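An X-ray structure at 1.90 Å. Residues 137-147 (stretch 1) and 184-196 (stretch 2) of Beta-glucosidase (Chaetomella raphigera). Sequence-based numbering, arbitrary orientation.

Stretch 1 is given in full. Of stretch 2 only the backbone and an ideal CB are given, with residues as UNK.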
ATOM      1  N   ALA A 137      -1.498  -5.361   6.251  1.00 10.53           N
ATOM      2  CA  ALA A 137      -2.164  -4.190   5.722  1.00 10.57           C
ATOM      3  C   ALA A 137      -3.248  -4.565   4.675  1.00 10.05           C
ATOM      4  O   ALA A 137      -4.355  -4.025   4.733  1.00 10.51           O
ATOM      5  CB  ALA A 137      -1.181  -3.184   5.173  1.00 11.42           C
ATOM      6  N   MET A 138      -2.929  -5.493   3.787  1.00  9.55           N
ATOM      7  CA  MET A 138      -3.830  -6.005   2.780  1.00 10.11           C
ATOM      8  C   MET A 138      -5.076  -6.599   3.434  1.00 11.14           C
ATOM      9  O   MET A 138      -6.193  -6.201   3.069  1.00 10.28           O
ATOM     10  CB  MET A 138      -3.186  -7.057   1.848  1.00 10.59           C
ATOM     11  CG  MET A 138      -2.178  -6.564   0.824  1.00 11.07           C
ATOM     12  SD  MET A 138      -2.771  -5.450  -0.385  1.00 11.33           S
ATOM     13  CE  MET A 138      -3.929  -6.504  -1.261  1.00 11.16           C
ATOM     14  N   SER A 139      -4.885  -7.484   4.431  1.00 10.80           N
ATOM     15  CA  SER A 139      -6.012  -8.198   5.019  1.00 11.44           C
ATOM     16  C   SER A 139      -6.877  -7.258   5.837  1.00 10.94           C
ATOM     17  O   SER A 139      -8.126  -7.272   5.702  1.00 10.28           O
ATOM     18  CB  SER A 139      -5.544  -9.406   5.861  1.00 12.09           C
ATOM     19  OG  SER A 139      -4.738  -8.974   6.917  1.00 12.38           O
ATOM     20  N   ASN A 140      -6.271  -6.310   6.541  1.00 10.84           N
ATOM     21  CA  ASN A 140      -7.097  -5.406   7.319  1.00 11.31           C
ATOM     22  C   ASN A 140      -7.830  -4.411   6.405  1.00 10.63           C
ATOM     23  O   ASN A 140      -8.946  -4.039   6.697  1.00 10.77           O
ATOM     24  CB  ASN A 140      -6.281  -4.655   8.388  1.00 11.12           C
ATOM     25  CG  ASN A 140      -6.114  -5.462   9.629  1.00 13.16           C
ATOM     26  OD1 ASN A 140      -7.030  -5.558  10.453  1.00 13.80           O
ATOM     27  ND2 ASN A 140      -4.949  -6.075   9.770  1.00 16.37           N
ATOM     28  N   THR A 141      -7.179  -3.949   5.335  1.00 10.03           N
ATOM     29  CA  THR A 141      -7.861  -3.046   4.373  1.00  9.49           C
ATOM     30  C   THR A 141      -9.053  -3.718   3.652  1.00 10.00           C
ATOM     31  O   THR A 141     -10.135  -3.177   3.543  1.00 12.11           O
ATOM     32  CB  THR A 141      -6.867  -2.532   3.315  1.00  9.36           C
ATOM     33  OG1 THR A 141      -5.760  -1.848   3.980  1.00  9.30           O
ATOM     34  CG2 THR A 141      -7.585  -1.605   2.387  1.00  9.33           C
ATOM     35  N   ILE A 142      -8.845  -4.923   3.178  1.00  9.45           N
ATOM     36  CA  ILE A 142      -9.859  -5.686   2.493  1.00 10.11           C
ATOM     37  C   ILE A 142     -11.007  -5.995   3.440  1.00 10.35           C
ATOM     38  O   ILE A 142     -12.170  -5.890   3.062  1.00 11.09           O
ATOM     39  CB  ILE A 142      -9.277  -6.938   1.930  1.00 10.72           C
ATOM     40  CG1 ILE A 142      -8.427  -6.525   0.734  1.00 11.24           C
ATOM     41  CG2 ILE A 142     -10.347  -7.956   1.490  1.00 10.83           C
ATOM     42  CD1 ILE A 142      -7.482  -7.606   0.328  1.00 12.72           C
ATOM     43  N   THR A 143     -10.691  -6.398   4.645  1.00 11.25           N
ATOM     44  CA  THR A 143     -11.779  -6.769   5.591  1.00 11.21           C
ATOM     45  C   THR A 143     -12.623  -5.513   5.876  1.00 10.23           C
ATOM     46  O   THR A 143     -13.851  -5.597   5.979  1.00 10.53           O
ATOM     47  CB  THR A 143     -11.221  -7.380   6.870  1.00 11.24           C
ATOM     48  OG1 THR A 143     -10.448  -8.539   6.534  1.00 11.80           O
ATOM     49  CG2 THR A 143     -12.366  -7.741   7.754  1.00 12.87           C
ATOM     50  N   GLY A 144     -11.990  -4.373   6.031  1.00  9.49           N
ATOM     51  CA  GLY A 144     -12.690  -3.124   6.182  1.00  9.60           C
ATOM     52  C   GLY A 144     -13.595  -2.811   5.016  1.00 10.57           C
ATOM     53  O   GLY A 144     -14.779  -2.468   5.169  1.00 11.55           O
ATOM     54  N   MET A 145     -13.016  -2.800   3.837  1.00 11.10           N
ATOM     55  CA  MET A 145     -13.746  -2.458   2.633  1.00 10.12           C
ATOM     56  C   MET A 145     -14.979  -3.346   2.436  1.00 10.68           C
ATOM     57  O   MET A 145     -16.109  -2.853   2.196  1.00  9.95           O
ATOM     58  CB  MET A 145     -12.829  -2.619   1.432  1.00 10.52           C
ATOM     59  CG  MET A 145     -11.787  -1.527   1.289  1.00 10.02           C
ATOM     60  SD  MET A 145     -10.556  -1.829  -0.017  1.00 10.36           S
ATOM     61  CE  MET A 145     -11.480  -1.482  -1.515  1.00  9.63           C
ATOM     62  N   GLN A 146     -14.745  -4.639   2.538  1.00 10.06           N
ATOM     63  CA  GLN A 146     -15.803  -5.616   2.298  1.00 10.72           C
ATOM     64  C   GLN A 146     -16.816  -5.686   3.464  1.00 11.59           C
ATOM     65  O   GLN A 146     -18.011  -5.916   3.225  1.00 10.68           O
ATOM     66  CB  GLN A 146     -15.223  -6.966   1.917  1.00  9.74           C
ATOM     67  CG  GLN A 146     -14.352  -6.835   0.662  1.00  9.62           C
ATOM     68  CD  GLN A 146     -14.017  -8.092  -0.061  1.00 10.37           C
ATOM     69  OE1 GLN A 146     -13.551  -8.041  -1.217  1.00 10.48           O
ATOM     70  NE2 GLN A 146     -14.153  -9.221   0.588  1.00 10.87           N
ATOM     71  N   ASP A 147     -16.380  -5.384   4.674  1.00 11.19           N
ATOM     72  CA  ASP A 147     -17.347  -5.217   5.761  1.00 12.88           C
ATOM     73  C   ASP A 147     -18.324  -4.054   5.435  1.00 13.00           C
ATOM     74  O   ASP A 147     -19.466  -4.151   5.822  1.00 11.63           O
ATOM     75  CB  ASP A 147     -16.653  -4.943   7.120  1.00 13.58           C
ATOM     76  CG  ASP A 147     -16.051  -6.161   7.761  1.00 14.01           C
ATOM     77  OD1 ASP A 147     -16.259  -7.306   7.301  1.00 13.00           O
ATOM     78  OD2 ASP A 147     -15.361  -5.951   8.805  1.00 13.75           O
ATOM     79  N   UNK A 184       3.236 -13.407  -1.278  1.00 11.35           N
ATOM     80  CA  UNK A 184       2.825 -13.491   0.090  1.00 11.45           C
ATOM     81  C   UNK A 184       1.630 -12.522   0.453  1.00 11.80           C
ATOM     82  O   UNK A 184       0.603 -12.928   0.989  1.00 13.39           O
ATOM     83  CB  UNK A 184       4.040 -13.194   0.970  1.00 11.45           C
ATOM     84  N   UNK A 185       1.708 -11.253   0.024  1.00 12.96           N
ATOM     85  CA  UNK A 185       0.540 -10.404   0.311  1.00 11.98           C
ATOM     86  C   UNK A 185      -0.687 -10.763  -0.472  1.00 11.84           C
ATOM     87  O   UNK A 185      -1.792 -10.523   0.024  1.00 12.46           O
ATOM     88  CB  UNK A 185       0.879  -8.938   0.036  1.00 11.98           C
ATOM     89  N   UNK A 186      -0.529 -11.318  -1.677  1.00 12.03           N
ATOM     90  CA  UNK A 186      -1.707 -11.799  -2.382  1.00 11.94           C
ATOM     91  C   UNK A 186      -2.330 -12.999  -1.692  1.00 12.07           C
ATOM     92  O   UNK A 186      -3.569 -13.127  -1.600  1.00 12.80           O
ATOM     93  CB  UNK A 186      -1.348 -12.158  -3.825  1.00 11.94           C
ATOM     94  N   UNK A 187      -1.498 -13.857  -1.121  1.00 10.98           N
ATOM     95  CA  UNK A 187      -2.045 -15.008  -0.354  1.00 12.01           C
ATOM     96  C   UNK A 187      -2.818 -14.535   0.864  1.00 11.80           C
ATOM     97  O   UNK A 187      -3.952 -15.027   1.124  1.00 12.36           O
ATOM     98  CB  UNK A 187      -0.922 -15.949   0.087  1.00 12.01           C
ATOM     99  N   UNK A 188      -2.276 -13.548   1.596  1.00 11.86           N
ATOM    100  CA  UNK A 188      -3.028 -12.928   2.740  1.00 11.52           C
ATOM    101  C   UNK A 188      -4.370 -12.334   2.261  1.00 10.72           C
ATOM    102  O   UNK A 188      -5.424 -12.482   2.878  1.00 10.74           O
ATOM    103  CB  UNK A 188      -2.190 -11.831   3.401  1.00 11.52           C
ATOM    104  N   UNK A 189      -4.327 -11.690   1.122  1.00 11.53           N
ATOM    105  CA  UNK A 189      -5.516 -11.094   0.543  1.00 11.23           C
ATOM    106  C   UNK A 189      -6.582 -12.124   0.211  1.00 12.42           C
ATOM    107  O   UNK A 189      -7.729 -11.957   0.526  1.00 12.93           O
ATOM    108  CB  UNK A 189      -5.144 -10.311  -0.718  1.00 11.23           C
ATOM    109  N   UNK A 190      -6.200 -13.175  -0.458  1.00 12.25           N
ATOM    110  CA  UNK A 190      -7.089 -14.292  -0.708  1.00 11.79           C
ATOM    111  C   UNK A 190      -7.667 -14.946   0.559  1.00 12.37           C
ATOM    112  O   UNK A 190      -8.896 -15.195   0.621  1.00 13.21           O
ATOM    113  CB  UNK A 190      -6.338 -15.347  -1.523  1.00 11.79           C
ATOM    114  N   UNK A 191      -6.836 -15.243   1.537  1.00 11.97           N
ATOM    115  CA  UNK A 191      -7.300 -15.699   2.875  1.00 12.70           C
ATOM    116  C   UNK A 191      -8.301 -14.749   3.498  1.00 14.18           C
ATOM    117  O   UNK A 191      -9.264 -15.170   4.119  1.00 12.26           O
ATOM    118  CB  UNK A 191      -6.111 -15.860   3.825  1.00 12.70           C
ATOM    119  N   UNK A 192      -8.141 -13.434   3.302  1.00 12.29           N
ATOM    120  CA  UNK A 192      -9.118 -12.519   3.810  1.00 13.86           C
ATOM    121  C   UNK A 192     -10.394 -12.396   2.907  1.00 11.45           C
ATOM    122  O   UNK A 192     -11.091 -11.442   2.994  1.00 12.88           O
ATOM    123  CB  UNK A 192      -8.454 -11.151   3.979  1.00 13.86           C
ATOM    124  N   UNK A 193     -10.548 -13.282   1.934  1.00 12.29           N
ATOM    125  CA  UNK A 193     -11.789 -13.373   1.078  1.00 12.01           C
ATOM    126  C   UNK A 193     -11.946 -12.200   0.161  1.00 12.19           C
ATOM    127  O   UNK A 193     -13.036 -11.802  -0.207  1.00 11.97           O
ATOM    128  CB  UNK A 193     -13.045 -13.474   1.946  1.00 12.01           C
ATOM    129  N   UNK A 194     -10.814 -11.653  -0.258  1.00 11.96           N
ATOM    130  CA  UNK A 194     -10.859 -10.657  -1.362  1.00 10.76           C
ATOM    131  C   UNK A 194     -11.729 -11.118  -2.544  1.00 10.47           C
ATOM    132  O   UNK A 194     -11.639 -12.250  -3.060  1.00 10.65           O
ATOM    133  CB  UNK A 194      -9.442 -10.373  -1.863  1.00 10.76           C
ATOM    134  N   UNK A 195     -12.601 -10.219  -2.980  1.00  9.68           N
ATOM    135  CA  UNK A 195     -13.586 -10.561  -4.048  1.00  9.46           C
ATOM    136  C   UNK A 195     -12.995 -10.735  -5.420  1.00  9.83           C
ATOM    137  O   UNK A 195     -13.504 -11.524  -6.265  1.00  9.03           O
ATOM    138  CB  UNK A 195     -14.661  -9.475  -4.133  1.00  9.46           C
ATOM    139  N   UNK A 196     -11.937  -9.955  -5.703  1.00 10.46           N
ATOM    140  CA  UNK A 196     -11.333  -9.906  -7.054  1.00 10.80           C
ATOM    141  C   UNK A 196      -9.834  -9.616  -6.986  1.00 10.91           C
ATOM    142  O   UNK A 196      -9.325  -9.094  -5.975  1.00 10.99           O
ATOM    143  CB  UNK A 196     -12.024  -8.842  -7.909  1.00 10.80           C
TER

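Stretch 1 is helical throughout and presents Met138, Ser139, Ile142, Thr143 and Gln146 to stretch 2, whose helix, 184-191, runs at 31° to it with axes 8.2 Å apart at closest approach. At position 184 nothing of stretch 1 lies within 5.5 Å of the ideal CB, so this contact sets no preference; the residue is Trp184.

Position 185 points sideways, with its ideal CB 3.9 Å from Met138 CG. A compact apolar group suits, and phi of -70° also admits proline. It is Pro185, whose CB packs 4.1 Å from Met138 CG. Positions 186 and 187 have no neighbour of stretch 1 near their ideal CB, and 186 points away; they hold Phe186 and Ala187.

Position 188 points toward stretch 1, its ideal CB 4.8 Å from Ser139 CB. The nearby hydroxyl would favour a polar side chain, though a small apolar one would also fit. Asp188 uses water 1, which donates to Asp188 OD2 at 2.6 Å and lies 2.8 Å from Ser139 OG.

At position 189 the helices are tight: its CA is 5.4 Å from Ser139 CA, and its ideal CB is 3.7 Å from Ile142 CD1 and 4.0 Å from Met138 CE. A small residue is favoured. Ala189 packs its CB against both of these atoms.

Position 190 points away and 191 sideways, neither with stretch 1 near its ideal CB; they are Ile190 and Lys191.

Position 192 points toward stretch 1, with its ideal CB 3.9 Å from Ser139 CB and 4.2 Å from Thr143 OG1. Alanine or serine would suit so close an approach. Here Ala192 leaves helical phi/psi, and water 2 donates to both Ala192 O (2.6 Å) and Thr143 OG1 (2.7 Å).

Position 193 has phi/psi of 69/31, a left-handed conformation favouring glycine, asparagine or aspartate. Asn193 fills it, its side chain leading away while its backbone serves the contact: Gln146 NE2 donates to Asn193 O at 2.9 Å and 163°.

The ideal CB of position 194 lies 4.0 Å from Ile142 CD1, so valine, isoleucine or leucine would be reasonable. Val194 places CG2 3.6 Å from Ile142 CD1.

At position 195 the ideal CB is just 3.4 Å from Gln146 OE1, which favours a small side chain, and the amide faces the same oxygen. Ala195 N donates to Gln146 OE1 at 3.0 Å and 144°, so one carboxamide bonds to the backbone on both sides of 194.

Position 196, without a neighbour in stretch 1, is Ser196.

Stretch 2 (184-196) WPFADAIKANVAS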
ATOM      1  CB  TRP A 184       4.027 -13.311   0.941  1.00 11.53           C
ATOM      2  CG  TRP A 184       3.777 -13.325   2.411  1.00 12.46           C
ATOM      3  CD1 TRP A 184       3.059 -12.442   3.162  1.00 12.97           C
ATOM      4  CD2 TRP A 184       4.309 -14.307   3.349  1.00 13.79           C
ATOM      5  NE1 TRP A 184       3.092 -12.813   4.500  1.00 14.22           N
ATOM      6  CE2 TRP A 184       3.827 -13.972   4.628  1.00 14.36           C
ATOM      7  CE3 TRP A 184       5.159 -15.399   3.208  1.00 14.18           C
ATOM      8  CZ2 TRP A 184       4.172 -14.690   5.767  1.00 17.05           C
ATOM      9  CZ3 TRP A 184       5.487 -16.165   4.350  1.00 15.43           C
ATOM     10  CH2 TRP A 184       5.024 -15.780   5.613  1.00 15.58           C
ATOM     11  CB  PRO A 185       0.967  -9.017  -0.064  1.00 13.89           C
ATOM     12  CG  PRO A 185       2.350  -9.140  -0.580  1.00 15.30           C
ATOM     13  CD  PRO A 185       2.875 -10.517  -0.456  1.00 12.91           C
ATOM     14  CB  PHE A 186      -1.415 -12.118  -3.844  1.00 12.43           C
ATOM     15  CG  PHE A 186      -1.289 -10.903  -4.703  1.00 12.18           C
ATOM     16  CD1 PHE A 186      -2.418 -10.268  -5.202  1.00 11.80           C
ATOM     17  CD2 PHE A 186      -0.028 -10.379  -4.992  1.00 12.22           C
ATOM     18  CE1 PHE A 186      -2.333  -9.170  -6.015  1.00 11.98           C
ATOM     19  CE2 PHE A 186       0.073  -9.275  -5.822  1.00 11.96           C
ATOM     20  CZ  PHE A 186      -1.101  -8.677  -6.378  1.00 12.73           C
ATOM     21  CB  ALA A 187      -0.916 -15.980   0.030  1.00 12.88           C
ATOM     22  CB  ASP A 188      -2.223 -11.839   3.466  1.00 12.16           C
ATOM     23  CG  ASP A 188      -1.268 -12.395   4.550  1.00 13.21           C
ATOM     24  OD1 ASP A 188      -1.038 -13.655   4.642  1.00 14.39           O
ATOM     25  OD2 ASP A 188      -0.833 -11.572   5.341  1.00 13.55           O
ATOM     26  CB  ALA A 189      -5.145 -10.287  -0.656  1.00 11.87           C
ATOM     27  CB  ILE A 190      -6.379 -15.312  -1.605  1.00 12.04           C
ATOM     28  CG1 ILE A 190      -6.101 -14.657  -2.976  1.00 11.71           C
ATOM     29  CG2 ILE A 190      -7.205 -16.558  -1.749  1.00 11.29           C
ATOM     30  CD1 ILE A 190      -5.136 -15.369  -3.933  1.00 12.23           C
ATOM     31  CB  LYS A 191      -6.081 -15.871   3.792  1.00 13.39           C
ATOM     32  CG  LYS A 191      -6.409 -16.247   5.241  1.00 15.81           C
ATOM     33  CD  LYS A 191      -6.877 -17.718   5.276  1.00 18.74           C
ATOM     34  CE  LYS A 191      -7.237 -18.211   6.709  1.00 21.57           C
ATOM     35  NZ  LYS A 191      -7.965 -17.215   7.520  1.00 24.26           N
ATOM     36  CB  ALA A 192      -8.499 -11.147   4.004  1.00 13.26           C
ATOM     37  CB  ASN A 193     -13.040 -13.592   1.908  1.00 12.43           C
ATOM     38  CG  ASN A 193     -13.073 -14.990   2.505  1.00 13.78           C
ATOM     39  OD1 ASN A 193     -12.730 -15.973   1.847  1.00 13.10           O
ATOM     40  ND2 ASN A 193     -13.413 -15.068   3.771  1.00 14.13           N
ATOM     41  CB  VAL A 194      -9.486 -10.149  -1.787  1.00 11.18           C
ATOM     42  CG1 VAL A 194      -8.826 -11.101  -2.762  1.00 12.35           C
ATOM     43  CG2 VAL A 194      -9.565  -8.745  -2.419  1.00 11.27           C
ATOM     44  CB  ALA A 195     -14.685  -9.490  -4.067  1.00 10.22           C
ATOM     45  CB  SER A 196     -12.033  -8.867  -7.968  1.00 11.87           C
ATOM     46  OG  SER A 196     -11.813  -7.566  -7.508  1.00 11.59           O
TER
HETATM   47  O   HOH W   1      -2.849 -11.019   6.965  1.00 12.43           O
HETATM   48  O   HOH W   2     -12.087 -10.196   5.087  1.00 20.54           O
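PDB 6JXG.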